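Local coordinates for protein Apc35852 (Geobacillus stearothermophilus, PDB 1U9C) that is of unknown function but belongs to the DJ-1/PfpI family, whose relatives include chaperones and cysteine proteases, at residues A[147-157]-A[174-185]. Residues are numbered along the deposited sequence; the frame is centred on the assembly and turned at random.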
loop_
_atom_site.group_PDB
_atom_site.type_symbol
_atom_site.label_atom_id
_atom_site.label_comp_id
_atom_site.label_asym_id
_atom_site.label_seq_id
_atom_site.Cartn_x
_atom_site.Cartn_y
_atom_site.Cartn_z
ATOM N N VAL A 147 10.377 9.055 -2.722
ATOM C CA VAL A 147 10.722 8.220 -3.891
ATOM C C VAL A 147 11.824 8.749 -4.813
ATOM O O VAL A 147 12.171 8.093 -5.795
ATOM C CB VAL A 147 9.493 7.902 -4.762
ATOM C CG1 VAL A 147 8.440 7.248 -3.917
ATOM C CG2 VAL A 147 8.910 9.149 -5.427
ATOM N N LYS A 148 12.321 9.950 -4.551
ATOM C CA LYS A 148 13.344 10.522 -5.408
ATOM C C LYS A 148 14.608 9.680 -5.459
ATOM O O LYS A 148 15.212 9.399 -4.429
ATOM C CB LYS A 148 13.670 11.969 -4.981
ATOM C CG LYS A 148 14.848 12.597 -5.703
ATOM C CD LYS A 148 14.929 14.102 -5.488
ATOM C CE LYS A 148 16.161 14.713 -6.191
ATOM N NZ LYS A 148 16.089 16.198 -6.377
ATOM N N GLY A 149 14.999 9.276 -6.672
ATOM C CA GLY A 149 16.205 8.463 -6.879
ATOM C C GLY A 149 16.072 7.005 -6.493
ATOM O O GLY A 149 17.045 6.253 -6.519
ATOM N N LYS A 150 14.856 6.606 -6.161
ATOM C CA LYS A 150 14.601 5.235 -5.717
ATOM C C LYS A 150 13.964 4.394 -6.820
ATOM O O LYS A 150 13.165 4.916 -7.607
ATOM C CB LYS A 150 13.650 5.237 -4.522
ATOM C CG LYS A 150 14.150 5.953 -3.272
ATOM C CD LYS A 150 15.385 5.299 -2.693
ATOM C CE LYS A 150 15.036 4.018 -1.945
ATOM N NZ LYS A 150 14.618 4.316 -0.550
ATOM N N THR A 151 14.289 3.105 -6.849
ATOM C CA THR A 151 13.721 2.147 -7.779
ATOM C C THR A 151 12.362 1.720 -7.210
ATOM O O THR A 151 12.299 1.183 -6.111
ATOM C CB THR A 151 14.615 0.918 -7.933
ATOM O OG1 THR A 151 15.866 1.314 -8.526
ATOM C CG2 THR A 151 14.009 -0.079 -8.937
ATOM N N VAL A 152 11.299 1.919 -7.972
ATOM C CA VAL A 152 9.955 1.578 -7.532
ATOM C C VAL A 152 9.131 1.027 -8.655
ATOM O O VAL A 152 9.428 1.272 -9.853
ATOM C CB VAL A 152 9.207 2.751 -6.961
ATOM C CG1 VAL A 152 9.973 3.448 -5.899
ATOM C CG2 VAL A 152 8.752 3.731 -8.047
ATOM N N THR A 153 8.066 0.345 -8.262
ATOM C CA THR A 153 7.012 -0.053 -9.168
ATOM C C THR A 153 5.661 0.316 -8.612
ATOM O O THR A 153 5.538 0.716 -7.455
ATOM C CB THR A 153 7.136 -1.540 -9.505
ATOM O OG1 THR A 153 6.321 -1.884 -10.628
ATOM C CG2 THR A 153 6.697 -2.464 -8.388
ATOM N N SER A 154 4.641 0.171 -9.452
ATOM C CA SER A 154 3.250 0.404 -9.070
ATOM C C SER A 154 2.394 -0.133 -10.172
ATOM O O SER A 154 2.891 -0.507 -11.221
ATOM C CB SER A 154 2.901 1.873 -8.856
ATOM O OG SER A 154 2.876 2.636 -10.081
ATOM N N PHE A 155 1.079 -0.001 -10.005
ATOM C CA PHE A 155 0.147 -0.234 -11.088
ATOM C C PHE A 155 0.575 0.665 -12.232
ATOM O O PHE A 155 0.822 1.841 -12.057
ATOM C CB PHE A 155 -1.237 0.167 -10.659
ATOM C CG PHE A 155 -2.333 -0.494 -11.413
ATOM C CD1 PHE A 155 -2.617 -1.811 -11.216
ATOM C CD2 PHE A 155 -3.147 0.246 -12.239
ATOM C CE1 PHE A 155 -3.679 -2.388 -11.855
ATOM C CE2 PHE A 155 -4.216 -0.337 -12.874
ATOM C CZ PHE A 155 -4.482 -1.635 -12.669
ATOM N N THR A 156 0.696 0.082 -13.402
ATOM C CA THR A 156 1.263 0.822 -14.517
ATOM C C THR A 156 0.207 1.591 -15.257
ATOM O O THR A 156 -0.977 1.258 -15.209
ATOM C CB THR A 156 1.986 -0.123 -15.499
ATOM O OG1 THR A 156 1.067 -1.084 -16.038
ATOM C CG2 THR A 156 3.110 -0.904 -14.841
ATOM N N ASP A 157 0.669 2.594 -15.991
ATOM C CA ASP A 157 -0.228 3.374 -16.837
ATOM C C ASP A 157 -0.888 2.492 -17.867
ATOM O O ASP A 157 -2.046 2.704 -18.190
ATOM C CB ASP A 157 0.494 4.479 -17.555
ATOM C CG ASP A 157 1.038 5.539 -16.633
ATOM O OD1 ASP A 157 0.686 5.588 -15.435
ATOM O OD2 ASP A 157 1.834 6.404 -17.081
ATOM N N GLU A 174 1.987 5.786 -12.016
ATOM C CA GLU A 174 3.345 5.551 -12.543
ATOM C C GLU A 174 3.962 6.870 -13.039
ATOM O O GLU A 174 5.104 7.249 -12.722
ATOM C CB GLU A 174 3.311 4.515 -13.692
ATOM C CG GLU A 174 4.572 4.489 -14.571
ATOM C CD GLU A 174 4.493 3.523 -15.762
ATOM O OE1 GLU A 174 3.478 2.811 -15.995
ATOM O OE2 GLU A 174 5.501 3.475 -16.528
ATOM N N SER A 175 3.175 7.595 -13.832
ATOM C CA SER A 175 3.620 8.859 -14.389
ATOM C C SER A 175 4.027 9.827 -13.304
ATOM O O SER A 175 5.038 10.527 -13.401
ATOM C CB SER A 175 2.470 9.483 -15.183
ATOM O OG SER A 175 2.311 8.760 -16.388
ATOM N N THR A 176 3.208 9.863 -12.259
ATOM C CA THR A 176 3.434 10.807 -11.190
ATOM C C THR A 176 4.653 10.423 -10.342
ATOM O O THR A 176 5.450 11.275 -9.920
ATOM C CB THR A 176 2.107 11.053 -10.418
ATOM O OG1 THR A 176 1.143 11.581 -11.342
ATOM C CG2 THR A 176 2.232 12.183 -9.414
ATOM N N LEU A 177 4.802 9.122 -10.066
ATOM C CA LEU A 177 5.987 8.669 -9.355
ATOM C C LEU A 177 7.269 8.998 -10.109
ATOM O O LEU A 177 8.253 9.447 -9.525
ATOM C CB LEU A 177 5.935 7.160 -9.122
ATOM C CG LEU A 177 4.926 6.674 -8.112
ATOM C CD1 LEU A 177 4.743 5.184 -8.273
ATOM C CD2 LEU A 177 5.306 7.086 -6.704
ATOM N N ARG A 178 7.268 8.793 -11.418
ATOM C CA ARG A 178 8.424 9.212 -12.217
ATOM C C ARG A 178 8.657 10.732 -12.194
ATOM O O ARG A 178 9.775 11.196 -12.032
ATOM C CB ARG A 178 8.315 8.695 -13.642
ATOM C CG ARG A 178 9.445 9.136 -14.503
ATOM C CD ARG A 178 9.326 8.717 -15.957
ATOM N NE ARG A 178 9.045 7.286 -16.066
ATOM C CZ ARG A 178 7.854 6.752 -16.292
ATOM N NH1 ARG A 178 7.747 5.443 -16.371
ATOM N NH2 ARG A 178 6.764 7.513 -16.451
ATOM N N LEU A 179 7.584 11.491 -12.301
ATOM C CA LEU A 179 7.647 12.934 -12.219
ATOM C C LEU A 179 8.221 13.406 -10.889
ATOM O O LEU A 179 8.933 14.415 -10.861
ATOM C CB LEU A 179 6.235 13.509 -12.434
ATOM C CG LEU A 179 6.016 14.986 -12.638
ATOM C CD1 LEU A 179 6.847 15.442 -13.801
ATOM C CD2 LEU A 179 4.525 15.264 -12.899
ATOM N N ARG A 180 7.912 12.678 -9.808
ATOM C CA ARG A 180 8.442 12.982 -8.472
ATOM C C ARG A 180 9.923 12.534 -8.300
ATOM O O ARG A 180 10.550 12.763 -7.259
ATOM C CB ARG A 180 7.541 12.355 -7.373
ATOM C CG ARG A 180 6.088 12.901 -7.342
ATOM C CD ARG A 180 5.927 14.264 -6.649
ATOM N NE ARG A 180 4.516 14.655 -6.526
ATOM C CZ ARG A 180 3.791 15.269 -7.443
ATOM N NH1 ARG A 180 4.316 15.674 -8.599
ATOM N NH2 ARG A 180 2.507 15.522 -7.191
ATOM N N GLY A 181 10.494 11.877 -9.307
ATOM C CA GLY A 181 11.924 11.544 -9.299
ATOM C C GLY A 181 12.251 10.075 -9.130
ATOM O O GLY A 181 13.407 9.725 -8.983
ATOM N N ALA A 182 11.234 9.216 -9.110
ATOM C CA ALA A 182 11.469 7.776 -9.010
ATOM C C ALA A 182 11.990 7.186 -10.316
ATOM O O ALA A 182 11.685 7.683 -11.414
ATOM C CB ALA A 182 10.191 7.068 -8.594
ATOM N N ASN A 183 12.818 6.157 -10.170
ATOM C CA ASN A 183 13.259 5.322 -11.286
ATOM C C ASN A 183 12.313 4.154 -11.349
ATOM O O ASN A 183 12.408 3.222 -10.540
ATOM C CB ASN A 183 14.696 4.849 -11.078
ATOM C CG ASN A 183 15.654 5.987 -11.104
ATOM O OD1 ASN A 183 15.558 6.862 -11.961
ATOM N ND2 ASN A 183 16.579 6.013 -10.150
ATOM N N PHE A 184 11.381 4.227 -12.282
ATOM C CA PHE A 184 10.275 3.306 -12.345
ATOM C C PHE A 184 10.684 2.072 -13.117
ATOM O O PHE A 184 11.400 2.152 -14.124
ATOM C CB PHE A 184 9.066 3.972 -13.009
ATOM C CG PHE A 184 7.792 3.202 -12.844
ATOM C CD1 PHE A 184 6.978 3.389 -11.735
ATOM C CD2 PHE A 184 7.452 2.223 -13.751
ATOM C CE1 PHE A 184 5.807 2.648 -11.582
ATOM C CE2 PHE A 184 6.312 1.476 -13.587
ATOM C CZ PHE A 184 5.485 1.690 -12.502
ATOM N N VAL A 185 10.202 0.934 -12.644
ATOM C CA VAL A 185 10.459 -0.334 -13.274
ATOM C C VAL A 185 9.214 -1.201 -13.101
ATOM O O VAL A 185 8.371 -0.973 -12.202
ATOM C CB VAL A 185 11.732 -0.968 -12.678
ATOM C CG1 VAL A 185 11.485 -1.450 -11.268
ATOM C CG2 VAL A 185 12.302 -2.047 -13.599
HETATM O O HOH W 1 17.288 3.630 -8.668
HETATM O O HOH W 2 -0.230 4.190 -13.202
HETATM O O HOH W 3 4.406 6.249 -17.965
#
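Glu174 reaches across to the start of helix 157-163. Its OE1 accepts a hydrogen bond from Asp157 N at 2.8 Å, on the anti side of the carboxylate. CG lies anti to the backbone N (chi1 163°), which sends the extended chain along the side of Thr156. The CG itself sits over one face of the Phe184 ring. Asp157 answers in the other direction: its OD2 takes a short bond from Ser175 OG, 2.5 Å. The two carboxylates are stacked, with OD1 of Asp157 4.0 Å from OE1 of Glu174. Positive charge from Arg178 probably eases this, since NH1 binds Glu174 OE2 at 3.0 Å and a water joins NH2 to Asp157 OD2. With an alanine at Glu174, Asp157 N would probably lose this acceptor and Arg178 its salt-bridge mate.

The Phe184 ring has Ser154 OG at its edge, 3.3 Å from CE1. Deeper in, Val152 CG2 packs on Ala182 CB at 3.7 Å. Parallel strands 151-152 and 183-184 form a beta-alpha-beta crossover, joined by backbone hydrogen bonds such as Val152 N to Asn183 O. Just beyond, Thr153 OG1 donates to Val185 O at 2.7 Å. Gly181, just past helix 173-179 in a Schellman motif, takes a hydrogen bond on its O from Gly149 N. Strand 151-152 runs beside strands 194-197 and 200-203: Thr151 N bonds Asp197, and Val152 touches Leu200.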